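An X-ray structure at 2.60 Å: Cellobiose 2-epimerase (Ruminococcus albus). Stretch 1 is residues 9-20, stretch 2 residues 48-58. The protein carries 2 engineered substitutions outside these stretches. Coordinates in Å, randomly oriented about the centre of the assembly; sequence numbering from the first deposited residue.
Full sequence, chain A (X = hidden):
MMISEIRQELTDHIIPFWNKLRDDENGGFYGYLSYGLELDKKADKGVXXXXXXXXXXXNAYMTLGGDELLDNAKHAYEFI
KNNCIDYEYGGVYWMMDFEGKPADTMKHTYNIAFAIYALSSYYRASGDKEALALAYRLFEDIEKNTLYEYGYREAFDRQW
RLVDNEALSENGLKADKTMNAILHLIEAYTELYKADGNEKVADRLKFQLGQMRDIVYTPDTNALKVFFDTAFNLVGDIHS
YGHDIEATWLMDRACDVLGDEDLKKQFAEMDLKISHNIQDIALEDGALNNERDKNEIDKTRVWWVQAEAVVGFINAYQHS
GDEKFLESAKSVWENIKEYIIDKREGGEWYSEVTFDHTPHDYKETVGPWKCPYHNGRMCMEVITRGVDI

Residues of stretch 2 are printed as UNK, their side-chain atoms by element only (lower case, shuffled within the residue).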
# COMPACT_ATOMS: atom_id res chain seq x y z
N GLU A 9 -9.91 -1.44 17.34
CA GLU A 9 -10.41 -1.59 15.98
C GLU A 9 -9.63 -2.68 15.24
O GLU A 9 -10.20 -3.50 14.53
CB GLU A 9 -10.36 -0.25 15.24
CG GLU A 9 -10.83 -0.33 13.80
CD GLU A 9 -12.25 -0.84 13.67
OE1 GLU A 9 -12.60 -1.40 12.61
OE2 GLU A 9 -13.02 -0.67 14.65
N LEU A 10 -8.32 -2.69 15.44
CA LEU A 10 -7.49 -3.74 14.86
C LEU A 10 -7.82 -5.11 15.44
O LEU A 10 -8.12 -6.05 14.68
CB LEU A 10 -6.00 -3.41 15.06
CG LEU A 10 -4.93 -4.13 14.24
CD1 LEU A 10 -3.86 -4.67 15.17
CD2 LEU A 10 -5.45 -5.23 13.32
N THR A 11 -7.79 -5.24 16.77
CA THR A 11 -7.94 -6.56 17.41
C THR A 11 -9.36 -7.11 17.49
O THR A 11 -9.54 -8.34 17.47
CB THR A 11 -7.32 -6.61 18.81
OG1 THR A 11 -8.10 -5.80 19.71
CG2 THR A 11 -5.86 -6.14 18.78
N ASP A 12 -10.37 -6.24 17.60
CA ASP A 12 -11.73 -6.74 17.81
C ASP A 12 -12.59 -6.66 16.56
O ASP A 12 -13.62 -7.34 16.48
CB ASP A 12 -12.44 -6.04 18.97
CG ASP A 12 -11.69 -6.19 20.28
OD1 ASP A 12 -11.07 -7.26 20.50
OD2 ASP A 12 -11.71 -5.23 21.09
N HIS A 13 -12.18 -5.84 15.59
CA HIS A 13 -12.97 -5.67 14.38
C HIS A 13 -12.29 -6.20 13.12
O HIS A 13 -12.81 -7.09 12.44
CB HIS A 13 -13.42 -4.21 14.21
CG HIS A 13 -14.53 -4.03 13.22
ND1 HIS A 13 -14.59 -2.98 12.33
CD2 HIS A 13 -15.63 -4.80 12.97
CE1 HIS A 13 -15.67 -3.10 11.58
NE2 HIS A 13 -16.32 -4.20 11.95
N ILE A 14 -11.12 -5.65 12.81
CA ILE A 14 -10.42 -5.97 11.57
C ILE A 14 -9.92 -7.42 11.49
O ILE A 14 -10.25 -8.15 10.55
CB ILE A 14 -9.25 -4.99 11.32
CG1 ILE A 14 -9.78 -3.58 11.08
CG2 ILE A 14 -8.40 -5.44 10.16
CD1 ILE A 14 -8.69 -2.51 10.98
N ILE A 15 -9.14 -7.84 12.48
CA ILE A 15 -8.58 -9.19 12.45
C ILE A 15 -9.67 -10.28 12.41
O ILE A 15 -9.64 -11.18 11.56
CB ILE A 15 -7.59 -9.43 13.61
CG1 ILE A 15 -6.25 -8.76 13.28
CG2 ILE A 15 -7.43 -10.92 13.87
CD1 ILE A 15 -5.43 -8.40 14.49
N PRO A 16 -10.64 -10.20 13.33
CA PRO A 16 -11.74 -11.17 13.29
C PRO A 16 -12.42 -11.22 11.92
O PRO A 16 -12.74 -12.31 11.44
CB PRO A 16 -12.70 -10.65 14.36
CG PRO A 16 -11.85 -9.88 15.29
CD PRO A 16 -10.80 -9.24 14.45
N PHE A 17 -12.64 -10.06 11.30
CA PHE A 17 -13.26 -10.02 9.97
C PHE A 17 -12.41 -10.79 8.95
O PHE A 17 -12.90 -11.68 8.26
CB PHE A 17 -13.46 -8.58 9.50
CG PHE A 17 -13.88 -8.47 8.04
CD1 PHE A 17 -15.22 -8.51 7.69
CD2 PHE A 17 -12.93 -8.32 7.04
CE1 PHE A 17 -15.62 -8.43 6.38
CE2 PHE A 17 -13.31 -8.25 5.73
CZ PHE A 17 -14.67 -8.29 5.39
N TRP A 18 -11.14 -10.44 8.85
CA TRP A 18 -10.31 -11.10 7.85
C TRP A 18 -10.13 -12.58 8.13
O TRP A 18 -10.20 -13.40 7.22
CB TRP A 18 -9.00 -10.34 7.64
CG TRP A 18 -9.25 -9.12 6.85
CD1 TRP A 18 -9.49 -7.87 7.34
CD2 TRP A 18 -9.38 -9.03 5.43
NE1 TRP A 18 -9.72 -7.00 6.30
CE2 TRP A 18 -9.66 -7.69 5.12
CE3 TRP A 18 -9.26 -9.96 4.38
CZ2 TRP A 18 -9.84 -7.24 3.80
CZ3 TRP A 18 -9.44 -9.52 3.07
CH2 TRP A 18 -9.72 -8.17 2.79
N ASN A 19 -9.94 -12.94 9.40
CA ASN A 19 -9.85 -14.35 9.79
C ASN A 19 -10.94 -15.21 9.16
O ASN A 19 -10.69 -16.36 8.79
CB ASN A 19 -9.85 -14.51 11.31
CG ASN A 19 -8.56 -14.03 11.96
OD1 ASN A 19 -7.56 -13.78 11.28
ND2 ASN A 19 -8.58 -13.90 13.28
N LYS A 20 -12.14 -14.65 9.03
CA LYS A 20 -13.27 -15.41 8.49
C LYS A 20 -13.18 -15.60 7.00
O LYS A 20 -13.97 -16.35 6.42
CB LYS A 20 -14.60 -14.73 8.83
CG LYS A 20 -14.81 -14.48 10.32
CD LYS A 20 -16.21 -13.91 10.61
CE LYS A 20 -16.30 -13.35 12.04
NZ LYS A 20 -15.87 -14.35 13.08
N UNK A 48 -2.12 -9.34 -5.72
CA UNK A 48 -1.89 -8.17 -4.87
C UNK A 48 -2.68 -8.25 -3.55
O UNK A 48 -2.21 -7.84 -2.49
c UNK A 48 -3.12 -5.98 -4.81
c UNK A 48 -0.95 -5.08 -6.94
c UNK A 48 -0.88 -6.07 -5.80
c UNK A 48 -2.18 -6.84 -5.60
N UNK A 49 -3.88 -8.81 -3.63
CA UNK A 49 -4.72 -9.01 -2.47
C UNK A 49 -4.06 -9.98 -1.50
O UNK A 49 -4.01 -9.73 -0.30
c UNK A 49 -8.37 -10.54 -2.45
c UNK A 49 -7.07 -10.07 -1.84
c UNK A 49 -6.11 -9.51 -2.90
c UNK A 49 -7.32 -9.05 -0.75
N UNK A 50 -3.56 -11.10 -2.03
CA UNK A 50 -2.90 -12.08 -1.19
C UNK A 50 -1.58 -11.59 -0.62
O UNK A 50 -1.25 -11.89 0.53
c UNK A 50 -4.39 -15.28 -1.23
c UNK A 50 -4.00 -14.20 -1.95
c UNK A 50 -2.74 -13.40 -1.92
n UNK A 50 -5.67 -15.60 -1.63
n UNK A 50 -5.07 -13.87 -2.76
c UNK A 50 -6.05 -14.73 -2.55
N UNK A 51 -0.83 -10.82 -1.38
CA UNK A 51 0.39 -10.29 -0.83
C UNK A 51 0.07 -9.34 0.32
O UNK A 51 0.77 -9.32 1.32
o UNK A 51 1.62 -10.57 -2.86
c UNK A 51 1.22 -9.61 -1.90
N UNK A 52 -0.99 -8.56 0.16
CA UNK A 52 -1.37 -7.60 1.20
C UNK A 52 -1.88 -8.29 2.48
O UNK A 52 -1.58 -7.85 3.60
c UNK A 52 -1.73 -5.64 -0.32
c UNK A 52 -2.74 -4.87 -1.14
n UNK A 52 -2.14 -3.69 -1.75
n UNK A 52 -4.15 -2.76 -2.42
n UNK A 52 -2.17 -1.68 -2.86
c UNK A 52 -2.36 -6.59 0.66
c UNK A 52 -2.82 -2.71 -2.35
N UNK A 53 -2.62 -9.37 2.29
CA UNK A 53 -3.02 -10.19 3.42
C UNK A 53 -1.77 -10.78 4.09
O UNK A 53 -1.60 -10.66 5.31
c UNK A 53 -6.25 -11.51 1.77
c UNK A 53 -5.30 -10.60 2.54
c UNK A 53 -4.31 -12.24 4.15
c UNK A 53 -4.01 -11.27 2.99
N UNK A 54 -0.88 -11.38 3.29
CA UNK A 54 0.40 -11.91 3.80
C UNK A 54 1.15 -10.83 4.57
O UNK A 54 1.58 -11.05 5.71
c UNK A 54 2.57 -13.91 4.34
c UNK A 54 2.65 -13.02 3.10
c UNK A 54 1.27 -12.48 2.68
c UNK A 54 3.39 -13.74 1.98
N UNK A 55 1.30 -9.65 3.98
CA UNK A 55 1.95 -8.58 4.70
C UNK A 55 1.24 -8.29 6.03
O UNK A 55 1.87 -8.07 7.06
c UNK A 55 2.05 -7.29 3.87
c UNK A 55 2.72 -6.21 4.69
c UNK A 55 0.76 -5.08 6.00
c UNK A 55 2.83 -3.53 7.14
n UNK A 55 4.29 -4.92 5.65
c UNK A 55 2.09 -5.31 5.62
c UNK A 55 0.49 -4.10 6.95
c UNK A 55 1.52 -3.34 7.50
c UNK A 55 4.06 -5.95 4.77
c UNK A 55 3.10 -4.52 6.19
N UNK A 56 -0.08 -8.29 5.98
CA UNK A 56 -0.89 -7.89 7.11
C UNK A 56 -0.78 -8.86 8.28
O UNK A 56 -0.58 -8.44 9.42
c UNK A 56 -4.04 -8.82 8.24
c UNK A 56 -3.40 -6.56 8.59
c UNK A 56 -4.25 -6.48 9.65
c UNK A 56 -4.91 -8.74 9.29
c UNK A 56 -2.35 -7.80 6.71
c UNK A 56 -3.28 -7.72 7.87
c UNK A 56 -5.02 -7.57 10.01
N UNK A 57 -0.93 -10.15 8.00
CA UNK A 57 -0.83 -11.11 9.08
C UNK A 57 0.57 -11.17 9.62
O UNK A 57 0.77 -11.15 10.85
c UNK A 57 -1.33 -12.49 8.65
c UNK A 57 -4.96 -13.00 7.71
c UNK A 57 -3.49 -12.40 9.96
c UNK A 57 -3.59 -12.90 7.62
c UNK A 57 -4.85 -12.51 10.06
o UNK A 57 -6.96 -12.91 9.02
c UNK A 57 -2.83 -12.60 8.74
c UNK A 57 -5.59 -12.80 8.93
N UNK A 58 1.55 -11.20 8.72
CA UNK A 58 2.94 -11.20 9.17
C UNK A 58 3.18 -10.04 10.15
O UNK A 58 3.79 -10.23 11.20
c UNK A 58 3.93 -11.19 7.99
o UNK A 58 3.66 -12.23 7.06

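Position 48 has four side-chain carbons. They fork at the first carbon, and one arm is two carbons long. None comes near stretch 1. This is Ile 48.

Position 49 also has four carbons, but the fork is at the second. One branch tip touches the ring of Trp 18. This is Leu 49. Its CD1 lies 4.4 Å from CH2 of Trp 18.

Position 50 has one carbon followed by a five-membered ring of three carbons and two nitrogens. It is out of reach of stretch 1. The ring identifies His 50. Both ring nitrogens are hydrogen-bonded, to partners outside the two stretches.

Position 51 has one carbon and one oxygen, with no contact to stretch 1. An unbranched CB carrying a single oxygen means Ser 51.

Position 52 has three carbons, a nitrogen, and then a carbon carrying two more nitrogens. That is a guanidinium group, so the residue is Arg 52. It makes no contact with stretch 1, and its NH1 is hydrogen-bonded elsewhere in the structure.

Position 53 has four carbons forked at the first, with one two-carbon arm. The end of that arm touches the ring of Trp 18. This is Ile 53. Its CD1 lies 4.0 Å from CZ3 of Trp 18. Its CA-to-CB bond points sideways, but the end of the side chain comes nearer.

Position 54 has four carbons forked at the second and does not touch stretch 1. This is Leu 54.

Position 55 has one carbon, then fused five- and six-membered rings holding eight carbons and one nitrogen. Only an indole fits, so this is Trp 55. It makes no contact with stretch 1.

Position 56 has one carbon and a ring of six carbons with no oxygen. Its CA-to-CB bond points toward stretch 1, where the ring meets Leu 10, Ile 14 and Ile 15. This is Phe 56. Its CZ lies 3.7 Å from CG1 of Ile 15 and 4.0 Å from CG2 of Ile 14. Its CE1 lies 4.1 Å from CD2 of Leu 10, which sits at the ring edge.

Position 57 has one carbon and a six-carbon ring bearing one oxygen. That oxygen meets the side chain of Asn 19. This is Tyr 57. Its OH donates a very short hydrogen bond, 2.5 Å, to OD1 of Asn 19, and also lies 3.6 Å from CB of Trp 18.

Position 58 has one carbon and one oxygen, far from stretch 1. This is Ser 58. Its OG donates to the backbone O of Leu 54, at 2.7 Å, one helical turn back.

The contact joins two helices at 136°, with their axes 12.2 Å apart at closest approach. The rings of Trp 18, Phe 56 and Tyr 57 span much of the gap. Phe 56 packs against three aliphatic residues, while Trp 18 reaches Leu 49 and Ile 53. Between the two stretches, the Tyr 57 to Asn 19 bond adds one directional link to otherwise mainly apolar packing. The buried surface is modest, at 324 Å².

Stretch 2 48-58: ILHSRILWFYS
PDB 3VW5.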